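Local atomic coordinates of chitinase A (Pteris ryukyuensis, PDB entry 4RL3), a protein that probably hydrolyses the O-glycosidic bonds of chitin, this chain being the family 18 glycosyl hydrolase catalytic domain of a longer protein. Residues L32-D37 with M76-G81; A44-F49 with T92-S97; A154-F159 with D178-Q183. All coordinates share one frame; numbering follows the deposited sequence.

Contact 1: residues L32-D37 with M76-G81; sequences LAFAID and MVSLGG
G81 CA sits over the face of the F34 ring, 3.8 Å from the ring centroid and 12° off the normal, a CH-pi contact its missing side chain allows. A33 CB fills the opposite face, folded beneath the ring by the cis peptide bond before F34, and S78 OG sits at the edge, 3.5 Å from F34 CE1. An alanine at F34 would probably leave G81 CA without its packing surface and open a gap beside S78 OG.

The tight part is on the face carrying L32, A35, V77 and L79, where A35 CB meets V77 CG2 at 3.7 Å and L79 CD2 at 4.0 Å. Parallel-strand bonds stitch strands 27-36 and 73-81 together; the straightest runs from S78 N to L32 O (2.8 Å, 174°), and G80 N reaches A35 O at 3.0 Å. The F34 ring, covered on both faces, is the partly exposed part, near a bound acetate, whereas A35, V77 and L79 are buried.

These are neighbouring parallel strands of the family 18 TIM barrel, flanked by strands 3-8 and 118-123. From strand 118-123, D120 hydrogen-bonds S78 OG, D122 touches F34, and I119 and I121 pack on V77 and L79.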
loop_
_atom_site.group_PDB
_atom_site.type_symbol
_atom_site.label_atom_id
_atom_site.label_comp_id
_atom_site.label_asym_id
_atom_site.label_seq_id
_atom_site.Cartn_x
_atom_site.Cartn_y
_atom_site.Cartn_z
ATOM N N LEU A 32 1.340 -1.949 -7.095
ATOM C CA LEU A 32 2.603 -2.568 -7.471
ATOM C C LEU A 32 3.601 -2.441 -6.338
ATOM O O LEU A 32 3.809 -1.342 -5.813
ATOM C CB LEU A 32 3.161 -1.904 -8.743
ATOM C CG LEU A 32 2.389 -2.240 -10.013
ATOM C CD1 LEU A 32 2.734 -1.294 -11.163
ATOM C CD2 LEU A 32 2.623 -3.691 -10.400
ATOM N N ALA A 33 4.229 -3.560 -5.983
ATOM C CA ALA A 33 5.183 -3.598 -4.881
ATOM C C ALA A 33 6.495 -4.179 -5.420
ATOM O O ALA A 33 6.483 -5.317 -5.853
ATOM C CB ALA A 33 4.624 -4.456 -3.751
ATOM N N PHE A 34 7.622 -3.458 -5.431
ATOM C CA PHE A 34 7.845 -2.120 -4.875
ATOM C C PHE A 34 8.741 -1.308 -5.812
ATOM O O PHE A 34 9.560 -1.875 -6.552
ATOM C CB PHE A 34 8.591 -2.237 -3.542
ATOM C CG PHE A 34 7.794 -2.876 -2.445
ATOM C CD1 PHE A 34 6.859 -2.133 -1.745
ATOM C CD2 PHE A 34 7.977 -4.217 -2.108
ATOM C CE1 PHE A 34 6.119 -2.704 -0.738
ATOM C CE2 PHE A 34 7.246 -4.798 -1.087
ATOM C CZ PHE A 34 6.312 -4.040 -0.405
ATOM N N ALA A 35 8.623 0.018 -5.743
ATOM C CA ALA A 35 9.662 0.906 -6.260
ATOM C C ALA A 35 10.565 1.228 -5.079
ATOM O O ALA A 35 10.081 1.499 -3.983
ATOM C CB ALA A 35 9.073 2.174 -6.869
ATOM N N ILE A 36 11.873 1.158 -5.285
ATOM C CA ILE A 36 12.822 1.410 -4.211
ATOM C C ILE A 36 13.942 2.281 -4.762
ATOM O O ILE A 36 14.453 2.029 -5.862
ATOM C CB ILE A 36 13.425 0.095 -3.665
ATOM C CG1 ILE A 36 12.331 -0.965 -3.464
ATOM C CG2 ILE A 36 14.169 0.357 -2.358
ATOM C CD1 ILE A 36 12.847 -2.335 -3.106
ATOM N N ASP A 37 14.337 3.273 -3.968
ATOM C CA ASP A 37 15.434 4.172 -4.321
ATOM C C ASP A 37 16.767 3.572 -3.880
ATOM O O ASP A 37 17.519 4.169 -3.100
ATOM C CB ASP A 37 15.203 5.581 -3.742
ATOM C CG ASP A 37 14.985 5.599 -2.226
ATOM O OD1 ASP A 37 14.336 4.679 -1.674
ATOM O OD2 ASP A 37 15.460 6.549 -1.571
ATOM N N MET A 76 -1.519 1.728 -8.531
ATOM C CA MET A 76 -0.587 2.603 -7.812
ATOM C C MET A 76 0.739 1.868 -7.636
ATOM O O MET A 76 0.857 0.707 -8.030
ATOM C CB MET A 76 -1.208 3.022 -6.468
ATOM C CG MET A 76 -2.442 3.936 -6.594
ATOM S SD MET A 76 -3.945 3.019 -6.955
ATOM C CE MET A 76 -5.126 4.358 -6.804
ATOM N N VAL A 77 1.747 2.542 -7.083
ATOM C CA VAL A 77 3.004 1.874 -6.764
ATOM C C VAL A 77 3.368 2.167 -5.313
ATOM O O VAL A 77 3.208 3.291 -4.848
ATOM C CB VAL A 77 4.143 2.289 -7.742
ATOM C CG1 VAL A 77 4.364 3.791 -7.747
ATOM C CG2 VAL A 77 5.445 1.530 -7.456
ATOM N N SER A 78 3.845 1.138 -4.618
ATOM C CA SER A 78 4.291 1.246 -3.236
ATOM C C SER A 78 5.804 1.417 -3.168
ATOM O O SER A 78 6.546 0.795 -3.927
ATOM C CB SER A 78 3.868 0.003 -2.461
ATOM O OG SER A 78 4.120 0.171 -1.079
ATOM N N LEU A 79 6.236 2.292 -2.259
ATOM C CA LEU A 79 7.636 2.663 -2.088
ATOM C C LEU A 79 8.242 1.991 -0.874
ATOM O O LEU A 79 7.677 2.033 0.222
ATOM C CB LEU A 79 7.772 4.169 -1.922
ATOM C CG LEU A 79 7.014 5.077 -2.878
ATOM C CD1 LEU A 79 7.407 6.519 -2.607
ATOM C CD2 LEU A 79 7.254 4.722 -4.333
ATOM N N GLY A 80 9.415 1.388 -1.080
ATOM C CA GLY A 80 10.225 0.871 0.012
ATOM C C GLY A 80 10.094 -0.612 0.229
ATOM O O GLY A 80 10.816 -1.394 -0.369
ATOM N N GLY A 81 9.186 -1.000 1.107
ATOM C CA GLY A 81 9.103 -2.389 1.533
ATOM C C GLY A 81 10.199 -2.731 2.535
ATOM O O GLY A 81 10.883 -1.866 3.065
#

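Contact 2: residues A44-F49 with T92-S97; sequences ATNGVF and TATSVS
N46 reaches across to T94 with its amide, and OD1 takes the backbone N-H of T94 at 2.8 Å. The bond is nearly straight at the hydrogen (165°), yet T94 N stands well above the plane of the amide, 57° out of it, so no lone pair is addressed directly. N46 CG is anti to its own backbone N (chi1 -166°), which carries the amide outward to T94; the two side chains cross at about a right angle, with T94 OG1 3.3 Å from N46 CG. At the other end, A44 CB presses on T92 CG2 at 3.4 Å, tighter than ordinary van der Waals contact, the methyl having been placed in the crowded position between the backbone N and carbonyl carbon of T92. Between these two points a water donates to T92 O at 2.8 Å and accepts a weak bond from N46 N.

A second shell sets this arrangement. The other branch of the amide, N46 ND2, bonds S98 OG, which also bonds S95 OG, and N102 ND2 holds N46 O. Within the loop, T45 OG1 donates to V48 O at 2.6 Å. S106 OG is bonded to both G47 O and F49 N, and the W99 side chain touches N46 and A93.

S95 is the N-cap of helix 96-114. The arrangement is thus a loop following a barrel strand, held to the start of that helix through N46 and farther along by S106, on the outer surface of the TIM-barrel fold.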
loop_
_atom_site.group_PDB
_atom_site.type_symbol
_atom_site.label_atom_id
_atom_site.label_comp_id
_atom_site.label_asym_id
_atom_site.label_seq_id
_atom_site.Cartn_x
_atom_site.Cartn_y
_atom_site.Cartn_z
ATOM N N ALA A 44 21.838 2.929 -1.627
ATOM C CA ALA A 44 20.809 3.971 -1.758
ATOM C C ALA A 44 21.125 4.908 -2.935
ATOM O O ALA A 44 22.292 5.204 -3.206
ATOM C CB ALA A 44 20.694 4.764 -0.467
ATOM N N THR A 45 20.082 5.388 -3.616
ATOM C CA THR A 45 20.253 6.251 -4.779
ATOM C C THR A 45 19.840 7.694 -4.528
ATOM O O THR A 45 19.779 8.480 -5.478
ATOM C CB THR A 45 19.428 5.738 -5.968
ATOM O OG1 THR A 45 18.035 5.779 -5.609
ATOM C CG2 THR A 45 19.833 4.328 -6.347
ATOM N N ASN A 46 19.516 8.035 -3.278
ATOM C CA ASN A 46 19.042 9.379 -2.927
ATOM C C ASN A 46 17.768 9.784 -3.659
ATOM O O ASN A 46 17.673 10.860 -4.265
ATOM C CB ASN A 46 20.136 10.431 -3.130
ATOM C CG ASN A 46 19.790 11.748 -2.471
ATOM O OD1 ASN A 46 19.190 11.780 -1.385
ATOM N ND2 ASN A 46 20.153 12.848 -3.120
ATOM N N GLY A 47 16.787 8.896 -3.594
ATOM C CA GLY A 47 15.467 9.167 -4.117
ATOM C C GLY A 47 15.255 8.894 -5.596
ATOM O O GLY A 47 14.204 9.234 -6.128
ATOM N N VAL A 48 16.237 8.317 -6.285
ATOM C CA VAL A 48 16.028 7.939 -7.690
ATOM C C VAL A 48 15.449 6.524 -7.684
ATOM O O VAL A 48 16.149 5.544 -7.405
ATOM C CB VAL A 48 17.314 8.007 -8.545
ATOM C CG1 VAL A 48 16.990 7.636 -9.976
ATOM C CG2 VAL A 48 17.916 9.412 -8.517
ATOM N N PHE A 49 14.151 6.424 -7.938
ATOM C CA PHE A 49 13.439 5.150 -7.778
ATOM C C PHE A 49 13.648 4.165 -8.916
ATOM O O PHE A 49 13.536 4.521 -10.089
ATOM C CB PHE A 49 11.953 5.397 -7.528
ATOM C CG PHE A 49 11.683 5.821 -6.119
ATOM C CD1 PHE A 49 11.437 4.862 -5.139
ATOM C CD2 PHE A 49 11.769 7.154 -5.741
ATOM C CE1 PHE A 49 11.226 5.231 -3.819
ATOM C CE2 PHE A 49 11.557 7.529 -4.425
ATOM C CZ PHE A 49 11.299 6.571 -3.463
ATOM N N THR A 92 16.925 6.831 3.490
ATOM C CA THR A 92 18.105 7.681 3.616
ATOM C C THR A 92 18.172 8.744 2.513
ATOM O O THR A 92 17.812 8.502 1.352
ATOM C CB THR A 92 19.382 6.819 3.702
ATOM O OG1 THR A 92 20.528 7.651 3.943
ATOM C CG2 THR A 92 19.578 6.006 2.459
ATOM N N ALA A 93 18.595 9.936 2.911
ATOM C CA ALA A 93 18.625 11.089 2.028
ATOM C C ALA A 93 19.945 11.816 2.197
ATOM O O ALA A 93 20.393 12.039 3.320
ATOM C CB ALA A 93 17.482 12.037 2.363
ATOM N N THR A 94 20.546 12.202 1.081
ATOM C CA THR A 94 21.760 13.033 1.103
ATOM C C THR A 94 21.436 14.403 1.691
ATOM O O THR A 94 22.171 14.920 2.537
ATOM C CB THR A 94 22.331 13.188 -0.326
ATOM O OG1 THR A 94 22.688 11.892 -0.830
ATOM C CG2 THR A 94 23.558 14.105 -0.336
ATOM N N SER A 95 20.340 14.976 1.201
ATOM C CA SER A 95 19.711 16.166 1.747
ATOM C C SER A 95 18.232 16.039 1.447
ATOM O O SER A 95 17.839 15.302 0.523
ATOM C CB SER A 95 20.260 17.436 1.092
ATOM O OG SER A 95 19.863 17.526 -0.267
ATOM N N VAL A 96 17.413 16.749 2.205
ATOM C CA VAL A 96 15.972 16.717 1.983
ATOM C C VAL A 96 15.657 17.191 0.564
ATOM O O VAL A 96 14.922 16.539 -0.170
ATOM C CB VAL A 96 15.207 17.555 3.026
ATOM C CG1 VAL A 96 13.746 17.723 2.632
ATOM C CG2 VAL A 96 15.328 16.923 4.397
ATOM N N SER A 97 16.226 18.325 0.174
ATOM C CA SER A 97 15.887 18.908 -1.110
ATOM C C SER A 97 16.293 18.026 -2.281
ATOM O O SER A 97 15.552 17.923 -3.267
ATOM C CB SER A 97 16.488 20.307 -1.264
ATOM O OG SER A 97 17.899 20.263 -1.297
HETATM O O HOH W 1 18.083 7.009 -0.975
#

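Contact 3: residues A154-F159 with D178-Q183; sequences ASIAPF and DLVNFQ. With EDO (1,2-ethanediol), chain D.
A154 O is gripped by two backbone donors of the facing segment, D178 N at 2.8 Å and L179 N at 3.3 Å. The N-H of the same residue is held too: A154 N donates to D178 OD2 at 2.8 Å, using the anti lone pair of the carboxylate. That oxygen also forms a salt bridge with K146, while D178 OD1 receives the hydroxyl of a bound 1,2-ethanediol.

Farther along, N181 N bonds I156 O at 2.7 Å, and N181 centres an inverse gamma turn. Beyond it, side-chain contacts join the backbone bonds. Q183 donates twice: its backbone N to P158 O, and NE2 back to A157 O at 2.9 Å, rising 42° above that carbonyl plane. With CG anti to the carbonyl carbon (chi1 -60°) and the chain extended beyond it, the amide crosses F159 obliquely, its plane 47° from the ring. P158 CG rests on V180 CG1 at 3.8 Å, and P158 O hangs over one face of the F182 ring, offset toward the rim.

Inward, S155 OG bonds D120 and R5, and N181 bonds R5 and Y7 through OD1 and ND2. Within this beta-alpha-beta unit the buried polar ends of S155 and N181 are thus satisfied, the Q183 amide lies near bound acetate and magnesium, and D178, paired with K146, would probably hold its negative charge.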
loop_
_atom_site.group_PDB
_atom_site.type_symbol
_atom_site.label_atom_id
_atom_site.label_comp_id
_atom_site.label_asym_id
_atom_site.label_seq_id
_atom_site.Cartn_x
_atom_site.Cartn_y
_atom_site.Cartn_z
ATOM N N ALA A 154 -2.871 9.147 -2.843
ATOM C CA ALA A 154 -1.685 8.893 -2.028
ATOM C C ALA A 154 -2.121 8.153 -0.773
ATOM O O ALA A 154 -3.174 8.464 -0.187
ATOM C CB ALA A 154 -0.960 10.186 -1.671
ATOM N N SER A 155 -1.314 7.171 -0.378
ATOM C CA SER A 155 -1.565 6.395 0.826
ATOM C C SER A 155 -0.290 6.125 1.593
ATOM O O SER A 155 0.818 6.279 1.073
ATOM C CB SER A 155 -2.249 5.062 0.504
ATOM O OG SER A 155 -1.488 4.263 -0.401
ATOM N N ILE A 156 -0.481 5.751 2.853
ATOM C CA ILE A 156 0.607 5.331 3.726
ATOM C C ILE A 156 0.261 3.946 4.239
ATOM O O ILE A 156 -0.915 3.610 4.340
ATOM C CB ILE A 156 0.846 6.324 4.891
ATOM C CG1 ILE A 156 -0.430 6.584 5.688
ATOM C CG2 ILE A 156 1.391 7.636 4.343
ATOM C CD1 ILE A 156 -0.176 7.285 7.001
ATOM N N ALA A 157 1.284 3.157 4.573
ATOM C CA ALA A 157 1.084 1.767 5.010
ATOM C C ALA A 157 1.716 1.487 6.389
ATOM O O ALA A 157 2.674 0.726 6.497
ATOM C CB ALA A 157 1.629 0.811 3.950
ATOM N N PRO A 158 1.178 2.106 7.449
ATOM C CA PRO A 158 1.820 1.986 8.757
ATOM C C PRO A 158 1.456 0.729 9.524
ATOM O O PRO A 158 0.523 0.014 9.168
ATOM C CB PRO A 158 1.287 3.196 9.509
ATOM C CG PRO A 158 -0.081 3.393 8.941
ATOM C CD PRO A 158 0.059 3.059 7.480
ATOM N N PHE A 159 2.208 0.491 10.591
ATOM C CA PHE A 159 1.860 -0.484 11.621
ATOM C C PHE A 159 2.430 0.067 12.928
ATOM O O PHE A 159 3.078 1.119 12.926
ATOM C CB PHE A 159 2.384 -1.896 11.283
ATOM C CG PHE A 159 3.877 -1.987 11.147
ATOM C CD1 PHE A 159 4.522 -1.593 9.977
ATOM C CD2 PHE A 159 4.638 -2.476 12.191
ATOM C CE1 PHE A 159 5.911 -1.685 9.874
ATOM C CE2 PHE A 159 6.019 -2.566 12.093
ATOM C CZ PHE A 159 6.651 -2.167 10.935
ATOM N N ASP A 178 -4.869 10.329 1.094
ATOM C CA ASP A 178 -6.246 9.894 0.914
ATOM C C ASP A 178 -6.605 8.661 1.710
ATOM O O ASP A 178 -7.749 8.532 2.133
ATOM C CB ASP A 178 -6.497 9.621 -0.557
ATOM C CG ASP A 178 -6.149 10.801 -1.413
ATOM O OD1 ASP A 178 -6.892 11.817 -1.346
ATOM O OD2 ASP A 178 -5.124 10.733 -2.126
ATOM N N LEU A 179 -5.649 7.746 1.867
ATOM C CA LEU A 179 -5.932 6.426 2.446
ATOM C C LEU A 179 -4.804 5.972 3.353
ATOM O O LEU A 179 -3.626 6.224 3.074
ATOM C CB LEU A 179 -6.140 5.384 1.347
ATOM C CG LEU A 179 -7.290 5.607 0.370
ATOM C CD1 LEU A 179 -7.147 4.703 -0.830
ATOM C CD2 LEU A 179 -8.629 5.394 1.060
ATOM N N VAL A 180 -5.186 5.331 4.454
ATOM C CA VAL A 180 -4.248 4.754 5.398
ATOM C C VAL A 180 -4.396 3.237 5.311
ATOM O O VAL A 180 -5.399 2.663 5.765
ATOM C CB VAL A 180 -4.487 5.280 6.834
ATOM C CG1 VAL A 180 -3.492 4.635 7.802
ATOM C CG2 VAL A 180 -4.371 6.801 6.867
ATOM N N ASN A 181 -3.398 2.604 4.695
ATOM C CA ASN A 181 -3.316 1.147 4.570
ATOM C C ASN A 181 -2.704 0.566 5.853
ATOM O O ASN A 181 -1.574 0.083 5.842
ATOM C CB ASN A 181 -2.426 0.724 3.384
ATOM C CG ASN A 181 -3.048 0.960 2.006
ATOM O OD1 ASN A 181 -4.078 1.635 1.831
ATOM N ND2 ASN A 181 -2.381 0.421 1.008
ATOM N N PHE A 182 -3.428 0.635 6.966
ATOM C CA PHE A 182 -2.880 0.152 8.217
ATOM C C PHE A 182 -2.742 -1.370 8.135
ATOM O O PHE A 182 -3.673 -2.058 7.740
ATOM C CB PHE A 182 -3.751 0.554 9.411
ATOM C CG PHE A 182 -3.088 0.303 10.733
ATOM C CD1 PHE A 182 -3.115 -0.962 11.291
ATOM C CD2 PHE A 182 -2.402 1.307 11.386
ATOM C CE1 PHE A 182 -2.485 -1.224 12.481
ATOM C CE2 PHE A 182 -1.760 1.048 12.587
ATOM C CZ PHE A 182 -1.807 -0.219 13.135
ATOM N N GLN A 183 -1.568 -1.883 8.485
ATOM C CA GLN A 183 -1.274 -3.306 8.361
ATOM C C GLN A 183 -1.754 -4.105 9.574
ATOM O O GLN A 183 -0.995 -4.338 10.518
ATOM C CB GLN A 183 0.223 -3.520 8.187
ATOM C CG GLN A 183 0.815 -2.844 6.957
ATOM C CD GLN A 183 2.299 -3.135 6.822
ATOM O OE1 GLN A 183 2.769 -4.213 7.180
ATOM N NE2 GLN A 183 3.046 -2.162 6.328
HETATM C C1 EDO D . -7.228 14.852 -2.748
HETATM O O1 EDO D . -6.757 13.615 -3.273
HETATM C C2 EDO D . -6.262 15.359 -1.686
HETATM O O2 EDO D . -5.016 15.751 -2.277
#

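Contacts 1 and 3 are buried parallel pairings within the same barrel sheet, with strand 118-123 between them; D120 of that strand is hydrogen-bonded by S78 in contact 1 and by S155 in contact 3. Contact 2 lies at the surface, about 21 Å from the centre of the chain to its own centre, and has no strand pairing. Contacts 1 and 2 nevertheless touch: D37 O and T45 N stand 2.9 Å apart, a probable hydrogen bond between the start of the loop, just after strand 27-36, and its later part. The chemistry follows position. Contact 1 relies on backbone ladder and apolar packing, contact 3 adds a carboxylate and amides, and contact 2 crosses with one asparagine amide and a water held weakly by N46 N.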